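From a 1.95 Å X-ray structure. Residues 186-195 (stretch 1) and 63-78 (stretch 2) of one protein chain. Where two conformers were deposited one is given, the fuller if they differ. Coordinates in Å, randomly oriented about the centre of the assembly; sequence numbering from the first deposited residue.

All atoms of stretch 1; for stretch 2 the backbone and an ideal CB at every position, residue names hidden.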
ATOM      1  N   ALA A 186       0.028 -13.170  17.368  1.00 27.61           N
ATOM      2  CA  ALA A 186      -1.270 -13.290  18.008  1.00 25.19           C
ATOM      3  C   ALA A 186      -1.441 -12.228  19.103  1.00 27.82           C
ATOM      4  O   ALA A 186      -2.479 -11.557  19.206  1.00 27.64           O
ATOM      5  CB  ALA A 186      -1.429 -14.744  18.622  1.00 25.27           C
ATOM      6  N   LEU A 187      -0.419 -12.067  19.934  1.00 26.64           N
ATOM      7  CA  LEU A 187      -0.517 -11.105  21.032  1.00 28.00           C
ATOM      8  C   LEU A 187      -0.462  -9.675  20.468  1.00 28.25           C
ATOM      9  O   LEU A 187      -1.095  -8.761  21.010  1.00 29.57           O
ATOM     10  CB  LEU A 187       0.587 -11.311  22.059  1.00 29.42           C
ATOM     11  CG  LEU A 187       0.549 -12.620  22.866  1.00 30.27           C
ATOM     12  CD1 LEU A 187       1.764 -12.704  23.782  1.00 29.91           C
ATOM     13  CD2 LEU A 187      -0.757 -12.743  23.724  1.00 30.89           C
ATOM     14  N   ALA A 188       0.325  -9.492  19.408  1.00 27.85           N
ATOM     15  CA  ALA A 188       0.469  -8.149  18.799  1.00 29.29           C
ATOM     16  C   ALA A 188      -0.879  -7.586  18.328  1.00 31.44           C
ATOM     17  O   ALA A 188      -1.133  -6.365  18.397  1.00 29.29           O
ATOM     18  CB  ALA A 188       1.475  -8.233  17.593  1.00 25.15           C
ATOM     19  N   MET A 189      -1.733  -8.472  17.806  1.00 25.08           N
ATOM     20  CA  MET A 189      -3.041  -8.053  17.318  1.00 27.67           C
ATOM     21  C   MET A 189      -4.133  -8.068  18.414  1.00 27.73           C
ATOM     22  O   MET A 189      -5.296  -7.867  18.105  1.00 27.46           O
ATOM     23  CB  MET A 189      -3.524  -8.929  16.157  1.00 28.66           C
ATOM     24  CG  MET A 189      -2.654  -8.970  14.980  1.00 29.39           C
ATOM     25  SD  MET A 189      -1.862  -7.362  14.539  1.00 44.32           S
ATOM     26  CE  MET A 189      -3.243  -6.413  13.970  1.00 41.49           C
ATOM     27  N   GLY A 190      -3.740  -8.230  19.663  1.00 27.83           N
ATOM     28  CA  GLY A 190      -4.652  -8.026  20.770  1.00 29.48           C
ATOM     29  C   GLY A 190      -5.466  -9.254  21.083  1.00 30.86           C
ATOM     30  O   GLY A 190      -6.477  -9.150  21.800  1.00 30.28           O
ATOM     31  N   ASN A 191      -5.062 -10.415  20.541  1.00 29.34           N
ATOM     32  CA  ASN A 191      -5.731 -11.683  20.932  1.00 29.43           C
ATOM     33  C   ASN A 191      -5.232 -12.233  22.245  1.00 31.12           C
ATOM     34  O   ASN A 191      -4.097 -11.939  22.649  1.00 28.66           O
ATOM     35  CB  ASN A 191      -5.515 -12.786  19.891  1.00 29.45           C
ATOM     36  CG  ASN A 191      -5.944 -12.379  18.518  1.00 28.36           C
ATOM     37  OD1 ASN A 191      -7.142 -12.402  18.206  1.00 29.03           O
ATOM     38  ND2 ASN A 191      -4.964 -12.007  17.655  1.00 27.65           N
ATOM     39  N   CYS A 192      -6.033 -13.102  22.881  1.00 29.13           N
ATOM     40  CA  CYS A 192      -5.486 -13.979  23.881  1.00 29.20           C
ATOM     41  C   CYS A 192      -5.097 -15.316  23.229  1.00 28.14           C
ATOM     42  O   CYS A 192      -5.544 -15.654  22.130  1.00 28.23           O
ATOM     43  CB  CYS A 192      -6.509 -14.228  25.031  1.00 27.12           C
ATOM     44  SG  CYS A 192      -6.877 -12.585  25.840  1.00 33.01           S
ATOM     45  N   VAL A 193      -4.293 -16.102  23.930  1.00 27.66           N
ATOM     46  CA  VAL A 193      -3.673 -17.290  23.337  0.68 26.00           C
ATOM     47  C   VAL A 193      -3.831 -18.530  24.273  1.00 26.26           C
ATOM     48  O   VAL A 193      -3.635 -18.411  25.470  1.00 26.28           O
ATOM     49  CB  VAL A 193      -2.165 -17.003  23.073  0.68 29.28           C
ATOM     50  CG1 VAL A 193      -1.352 -18.269  22.949  0.68 29.98           C
ATOM     51  CG2 VAL A 193      -1.970 -16.054  21.841  0.68 25.35           C
ATOM     52  N   VAL A 194      -4.138 -19.686  23.706  1.00 26.51           N
ATOM     53  CA  VAL A 194      -4.033 -20.967  24.367  1.00 26.71           C
ATOM     54  C   VAL A 194      -3.108 -21.798  23.484  1.00 29.38           C
ATOM     55  O   VAL A 194      -3.445 -22.086  22.331  1.00 26.71           O
ATOM     56  CB  VAL A 194      -5.386 -21.688  24.506  1.00 27.44           C
ATOM     57  CG1 VAL A 194      -5.178 -23.136  25.129  1.00 27.68           C
ATOM     58  CG2 VAL A 194      -6.328 -20.865  25.366  1.00 27.78           C
ATOM     59  N   ALA A 195      -1.933 -22.123  24.019  1.00 26.12           N
ATOM     60  CA  ALA A 195      -0.881 -22.686  23.206  1.00 25.89           C
ATOM     61  C   ALA A 195      -0.428 -24.034  23.730  1.00 27.26           C
ATOM     62  O   ALA A 195      -0.128 -24.178  24.904  1.00 27.42           O
ATOM     63  CB  ALA A 195       0.322 -21.738  23.153  1.00 27.78           C
ATOM     64  N   UNK A  63     -11.039 -25.013  30.513  1.00 36.63           N
ATOM     65  CA  UNK A  63     -10.675 -23.977  31.483  1.00 39.53           C
ATOM     66  C   UNK A  63      -9.758 -22.892  30.871  1.00 36.04           C
ATOM     67  O   UNK A  63      -9.899 -21.732  31.161  1.00 36.08           O
ATOM     68  CB  UNK A  63      -9.983 -24.622  32.686  1.00 39.53           C
ATOM     69  N   UNK A  64      -8.766 -23.321  30.111  1.00 32.77           N
ATOM     70  CA  UNK A  64      -7.791 -22.395  29.541  1.00 33.72           C
ATOM     71  C   UNK A  64      -8.490 -21.496  28.524  1.00 34.20           C
ATOM     72  O   UNK A  64      -8.252 -20.276  28.467  1.00 32.82           O
ATOM     73  CB  UNK A  64      -6.630 -23.151  28.891  1.00 33.72           C
ATOM     74  N   UNK A  65      -9.383 -22.081  27.726  1.00 33.62           N
ATOM     75  CA  UNK A  65     -10.115 -21.293  26.741  1.00 36.42           C
ATOM     76  C   UNK A  65     -11.037 -20.260  27.411  1.00 37.46           C
ATOM     77  O   UNK A  65     -11.134 -19.077  26.970  1.00 35.43           O
ATOM     78  CB  UNK A  65     -10.932 -22.218  25.837  1.00 36.42           C
ATOM     79  N   UNK A  66     -11.690 -20.669  28.502  1.00 34.96           N
ATOM     80  CA  UNK A  66     -12.587 -19.735  29.162  1.00 37.73           C
ATOM     81  C   UNK A  66     -11.798 -18.593  29.823  1.00 36.58           C
ATOM     82  O   UNK A  66     -12.308 -17.496  29.885  1.00 38.26           O
ATOM     83  CB  UNK A  66     -13.439 -20.467  30.201  1.00 37.73           C
ATOM     84  N   UNK A  67     -10.611 -18.890  30.373  1.00 33.98           N
ATOM     85  CA  UNK A  67      -9.745 -17.864  30.969  1.00 37.38           C
ATOM     86  C   UNK A  67      -9.313 -16.844  29.907  1.00 35.51           C
ATOM     87  O   UNK A  67      -9.263 -15.633  30.170  1.00 33.56           O
ATOM     88  CB  UNK A  67      -8.517 -18.508  31.615  1.00 37.38           C
ATOM     89  N   UNK A  68      -9.003 -17.362  28.726  1.00 35.43           N
ATOM     90  CA  UNK A  68      -8.583 -16.514  27.588  1.00 36.97           C
ATOM     91  C   UNK A  68      -9.737 -15.625  27.171  1.00 38.59           C
ATOM     92  O   UNK A  68      -9.553 -14.429  26.939  1.00 36.65           O
ATOM     93  CB  UNK A  68      -8.114 -17.362  26.404  1.00 36.97           C
ATOM     94  N   UNK A  69     -10.946 -16.198  27.112  1.00 39.17           N
ATOM     95  CA  UNK A  69     -12.116 -15.397  26.762  1.00 43.55           C
ATOM     96  C   UNK A  69     -12.448 -14.321  27.781  1.00 41.69           C
ATOM     97  O   UNK A  69     -12.821 -13.186  27.410  1.00 40.89           O
ATOM     98  CB  UNK A  69     -13.330 -16.312  26.586  1.00 43.55           C
ATOM     99  N   UNK A  70     -12.324 -14.658  29.061  1.00 40.46           N
ATOM    100  CA  UNK A  70     -12.550 -13.652  30.101  1.00 41.97           C
ATOM    101  C   UNK A  70     -11.505 -12.516  30.009  1.00 40.17           C
ATOM    102  O   UNK A  70     -11.827 -11.351  30.207  1.00 38.29           O
ATOM    103  CB  UNK A  70     -12.502 -14.306  31.483  1.00 41.97           C
ATOM    104  N   UNK A  71     -10.259 -12.863  29.695  1.00 37.54           N
ATOM    105  CA  UNK A  71      -9.178 -11.870  29.585  1.00 37.57           C
ATOM    106  C   UNK A  71      -9.385 -10.897  28.411  1.00 40.53           C
ATOM    107  O   UNK A  71      -9.014  -9.706  28.478  1.00 38.82           O
ATOM    108  CB  UNK A  71      -7.835 -12.585  29.425  1.00 37.57           C
ATOM    109  N   UNK A  72      -9.973 -11.383  27.322  1.00 42.81           N
ATOM    110  CA  UNK A  72     -10.405 -10.478  26.260  1.00 44.92           C
ATOM    111  C   UNK A  72     -11.299  -9.332  26.808  1.00 51.53           C
ATOM    112  O   UNK A  72     -11.003  -8.133  26.653  1.00 50.89           O
ATOM    113  CB  UNK A  72     -11.158 -11.267  25.187  1.00 44.92           C
ATOM    114  N   UNK A  73     -12.376  -9.713  27.483  1.00 50.43           N
ATOM    115  CA  UNK A  73     -13.336  -8.736  27.966  1.00 53.09           C
ATOM    116  C   UNK A  73     -12.789  -7.942  29.158  1.00 52.62           C
ATOM    117  O   UNK A  73     -13.230  -6.834  29.412  1.00 56.04           O
ATOM    118  CB  UNK A  73     -14.640  -9.435  28.354  1.00 53.09           C
ATOM    119  N   UNK A  74     -11.841  -8.499  29.905  1.00 49.78           N
ATOM    120  CA  UNK A  74     -11.308  -7.763  31.042  1.00 49.91           C
ATOM    121  C   UNK A  74     -10.381  -6.634  30.588  1.00 52.61           C
ATOM    122  O   UNK A  74      -9.863  -5.885  31.422  1.00 55.36           O
ATOM    123  CB  UNK A  74     -10.562  -8.712  31.982  1.00 49.91           C
ATOM    124  N   UNK A  75     -10.159  -6.510  29.283  1.00 49.45           N
ATOM    125  CA  UNK A  75      -9.506  -5.317  28.796  1.00 49.82           C
ATOM    126  C   UNK A  75      -8.349  -5.516  27.832  1.00 45.21           C
ATOM    127  O   UNK A  75      -7.885  -4.558  27.237  1.00 45.74           O
ATOM    128  CB  UNK A  75      -9.001  -4.518  29.999  1.00 49.82           C
ATOM    129  N   UNK A  76      -7.875  -6.741  27.677  1.00 43.39           N
ATOM    130  CA  UNK A  76      -6.775  -6.988  26.735  1.00 43.35           C
ATOM    131  C   UNK A  76      -7.223  -6.641  25.331  1.00 48.06           C
ATOM    132  O   UNK A  76      -6.421  -6.184  24.485  1.00 46.37           O
ATOM    133  CB  UNK A  76      -6.307  -8.443  26.800  1.00 43.35           C
ATOM    134  N   UNK A  77      -8.517  -6.866  25.086  1.00 50.18           N
ATOM    135  CA  UNK A  77      -9.129  -6.539  23.797  1.00 53.05           C
ATOM    136  C   UNK A  77      -9.020  -5.028  23.473  1.00 50.75           C
ATOM    137  O   UNK A  77      -8.905  -4.637  22.305  1.00 48.84           O
ATOM    138  CB  UNK A  77     -10.597  -6.969  23.800  1.00 53.05           C
ATOM    139  N   UNK A  78      -9.026  -4.186  24.503  1.00 48.36           N
ATOM    140  CA  UNK A  78      -9.005  -2.765  24.275  1.00 51.60           C
ATOM    141  C   UNK A  78      -7.594  -2.104  24.370  1.00 49.83           C
ATOM    142  O   UNK A  78      -7.475  -0.867  24.308  1.00 50.67           O
ATOM    143  CB  UNK A  78      -9.950  -2.108  25.283  1.00 51.60           C
TER

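Most of stretch 2 is a helix that runs nearly antiparallel to strand 192-195, the axes approaching to 7.9 Å. Positions 64, 68, 71 and 76 point toward stretch 1, as the helical repeat brings them round; the longer last step spans a wider pi-type turn at 72-76.

Position 63 has nothing of stretch 1 within 5.5 Å of its ideal CB, so many residues would do; it is Ser63. At position 64 CA-to-CB points toward the strand, and the ideal CB already lies 4.0 Å from Val194 CG1. A small apolar residue suits so close an approach, and Ala64 fills it, its CB 4.1 Å from Val194 CG1. Position 65 points sideways, its ideal CB 4.8 Å from Val194 CG2, which leaves room for an apolar side chain reaching across. The residue is Val65, with chi1 t, and its CG2 comes to 4.3 Å from Val194 CG2.

Positions 66 and 67 meet nothing of stretch 1, one pointing away and the other sideways; they are Gln66 and Ala67. Position 68 is also tight. Its CB points toward the strand where the CA atoms of 68 and Cys192 are 5.5 Å apart, and the ideal CB is 3.8 Å from Cys192 CB and 4.1 Å from Val194 CG2. Little beyond a methyl group is expected, and Ala68 supplies just that, its CB packing between those two side chains.

Positions 69 and 70 point away from the strand and could be almost anything; they are His69 and Ala70. Position 71 turns toward it again, with the ideal CB 3.7 Å from Cys192 SG. A small side chain fits, and Ala71 CB rests against the sulfur at 3.7 Å.

Position 72 points sideways, but stretch 1 offers the carbonyl of Gly190 and the sulfur of Cys192 within reach of a long side chain, so a donor such as an amide, or a basic group, would be apt. Gln72 folds back with chi1 and chi2 both m. Its NE2 donates to Gly190 O at 2.9 Å and to Cys192 SG at 3.3 Å, both nearly straight, so the two amide hydrogens are spent on two acceptors.

Positions 73 and 74 are out of reach and are Lys73 and Ala74. At position 75 phi is 132°, and a CB would jam against the preceding carbonyl oxygen; this alone calls for glycine, and Gly75 it is.

Position 76 points toward stretch 1, which offers the carbonyl oxygens of Leu187, Gly190 and Asn191 and, at another part of the surface, Cys192 SG. A large side chain with a donor can use this surface. Trp76, with chi1 t, sends its indole across: NE1 makes a weak hydrogen bond to Asn191 O at 2.9 Å, CD1 lies 3.8 Å from Cys192 SG, and CZ2 is 3.7 Å from Leu187 O.

Position 77 points sideways, 5.1 Å from Gly190 O at its ideal CB, and a long chain may leave. Arg77 is poorly ordered and leads away. Position 78 points away from stretch 1, which sets no demand on it; many residues would do. Asp78 makes a long salt bridge, Arg77 NE to Asp78 OD1 3.7 Å.

Stretch 2, residues 63-78: SAVQAAHAAQKAGWRD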
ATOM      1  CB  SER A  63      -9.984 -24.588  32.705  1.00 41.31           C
ATOM      2  OG  SER A  63     -10.901 -25.446  33.386  1.00 46.91           O
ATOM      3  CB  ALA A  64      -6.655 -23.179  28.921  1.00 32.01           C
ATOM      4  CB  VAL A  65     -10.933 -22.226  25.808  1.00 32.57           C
ATOM      5  CG1 VAL A  65     -11.726 -21.390  24.794  1.00 35.63           C
ATOM      6  CG2 VAL A  65      -9.964 -23.179  25.080  1.00 28.04           C
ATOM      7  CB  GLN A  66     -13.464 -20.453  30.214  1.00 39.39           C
ATOM      8  CG  GLN A  66     -14.321 -21.624  29.631  1.00 53.29           C
ATOM      9  CD  GLN A  66     -15.007 -21.303  28.294  1.00 56.59           C
ATOM     10  OE1 GLN A  66     -15.453 -20.191  28.054  1.00 57.37           O
ATOM     11  NE2 GLN A  66     -15.062 -22.288  27.414  1.00 59.61           N
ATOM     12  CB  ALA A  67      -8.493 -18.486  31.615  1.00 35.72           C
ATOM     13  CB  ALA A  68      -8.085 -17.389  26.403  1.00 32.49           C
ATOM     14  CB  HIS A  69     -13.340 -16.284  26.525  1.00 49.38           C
ATOM     15  CG  HIS A  69     -13.497 -16.646  25.083  1.00 56.84           C
ATOM     16  ND1 HIS A  69     -13.831 -15.719  24.119  1.00 60.44           N
ATOM     17  CD2 HIS A  69     -13.278 -17.809  24.423  1.00 57.38           C
ATOM     18  CE1 HIS A  69     -13.848 -16.301  22.932  1.00 59.15           C
ATOM     19  NE2 HIS A  69     -13.519 -17.568  23.088  1.00 58.35           N
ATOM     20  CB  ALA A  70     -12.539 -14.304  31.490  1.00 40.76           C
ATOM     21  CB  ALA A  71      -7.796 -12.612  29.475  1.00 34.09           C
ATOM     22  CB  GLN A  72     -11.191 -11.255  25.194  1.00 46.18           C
ATOM     23  CG  GLN A  72     -10.332 -11.978  24.191  1.00 42.98           C
ATOM     24  CD  GLN A  72      -9.610 -11.004  23.217  1.00 39.43           C
ATOM     25  OE1 GLN A  72     -10.214 -10.482  22.307  1.00 41.91           O
ATOM     26  NE2 GLN A  72      -8.299 -10.807  23.415  1.00 34.60           N
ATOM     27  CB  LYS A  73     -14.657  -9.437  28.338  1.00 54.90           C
ATOM     28  CG  LYS A  73     -15.151 -10.359  27.229  1.00 57.90           C
ATOM     29  CD  LYS A  73     -16.415 -11.108  27.604  1.00 64.67           C
ATOM     30  CE  LYS A  73     -16.326 -12.573  27.128  1.00 67.69           C
ATOM     31  NZ  LYS A  73     -17.379 -13.465  27.705  1.00 71.09           N
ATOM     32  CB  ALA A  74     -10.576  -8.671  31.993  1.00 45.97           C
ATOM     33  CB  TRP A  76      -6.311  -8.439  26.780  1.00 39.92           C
ATOM     34  CG  TRP A  76      -5.132  -8.698  25.816  1.00 38.02           C
ATOM     35  CD1 TRP A  76      -5.177  -9.374  24.638  1.00 37.68           C
ATOM     36  CD2 TRP A  76      -3.776  -8.232  25.961  1.00 36.79           C
ATOM     37  NE1 TRP A  76      -3.917  -9.397  24.042  1.00 36.47           N
ATOM     38  CE2 TRP A  76      -3.037  -8.724  24.849  1.00 36.07           C
ATOM     39  CE3 TRP A  76      -3.098  -7.498  26.949  1.00 36.87           C
ATOM     40  CZ2 TRP A  76      -1.657  -8.485  24.684  1.00 34.19           C
ATOM     41  CZ3 TRP A  76      -1.712  -7.268  26.788  1.00 37.37           C
ATOM     42  CH2 TRP A  76      -1.015  -7.765  25.660  1.00 34.60           C
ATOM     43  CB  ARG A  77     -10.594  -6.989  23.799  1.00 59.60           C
ATOM     44  CG  ARG A  77     -11.369  -6.724  22.530  1.00 66.01           C
ATOM     45  CD  ARG A  77     -12.841  -7.001  22.767  1.00 72.97           C
ATOM     46  NE  ARG A  77     -13.394  -6.170  23.842  1.00 80.21           N
ATOM     47  CZ  ARG A  77     -14.540  -6.412  24.486  1.00 84.56           C
ATOM     48  NH1 ARG A  77     -15.277  -7.470  24.174  1.00 85.33           N
ATOM     49  NH2 ARG A  77     -14.954  -5.593  25.447  1.00 86.87           N
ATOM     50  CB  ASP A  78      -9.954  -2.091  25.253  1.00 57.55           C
ATOM     51  CG  ASP A  78     -11.402  -2.591  25.115  1.00 61.57           C
ATOM     52  OD1 ASP A  78     -11.907  -2.749  23.970  1.00 61.47           O
ATOM     53  OD2 ASP A  78     -12.021  -2.826  26.174  1.00 64.52           O
TER
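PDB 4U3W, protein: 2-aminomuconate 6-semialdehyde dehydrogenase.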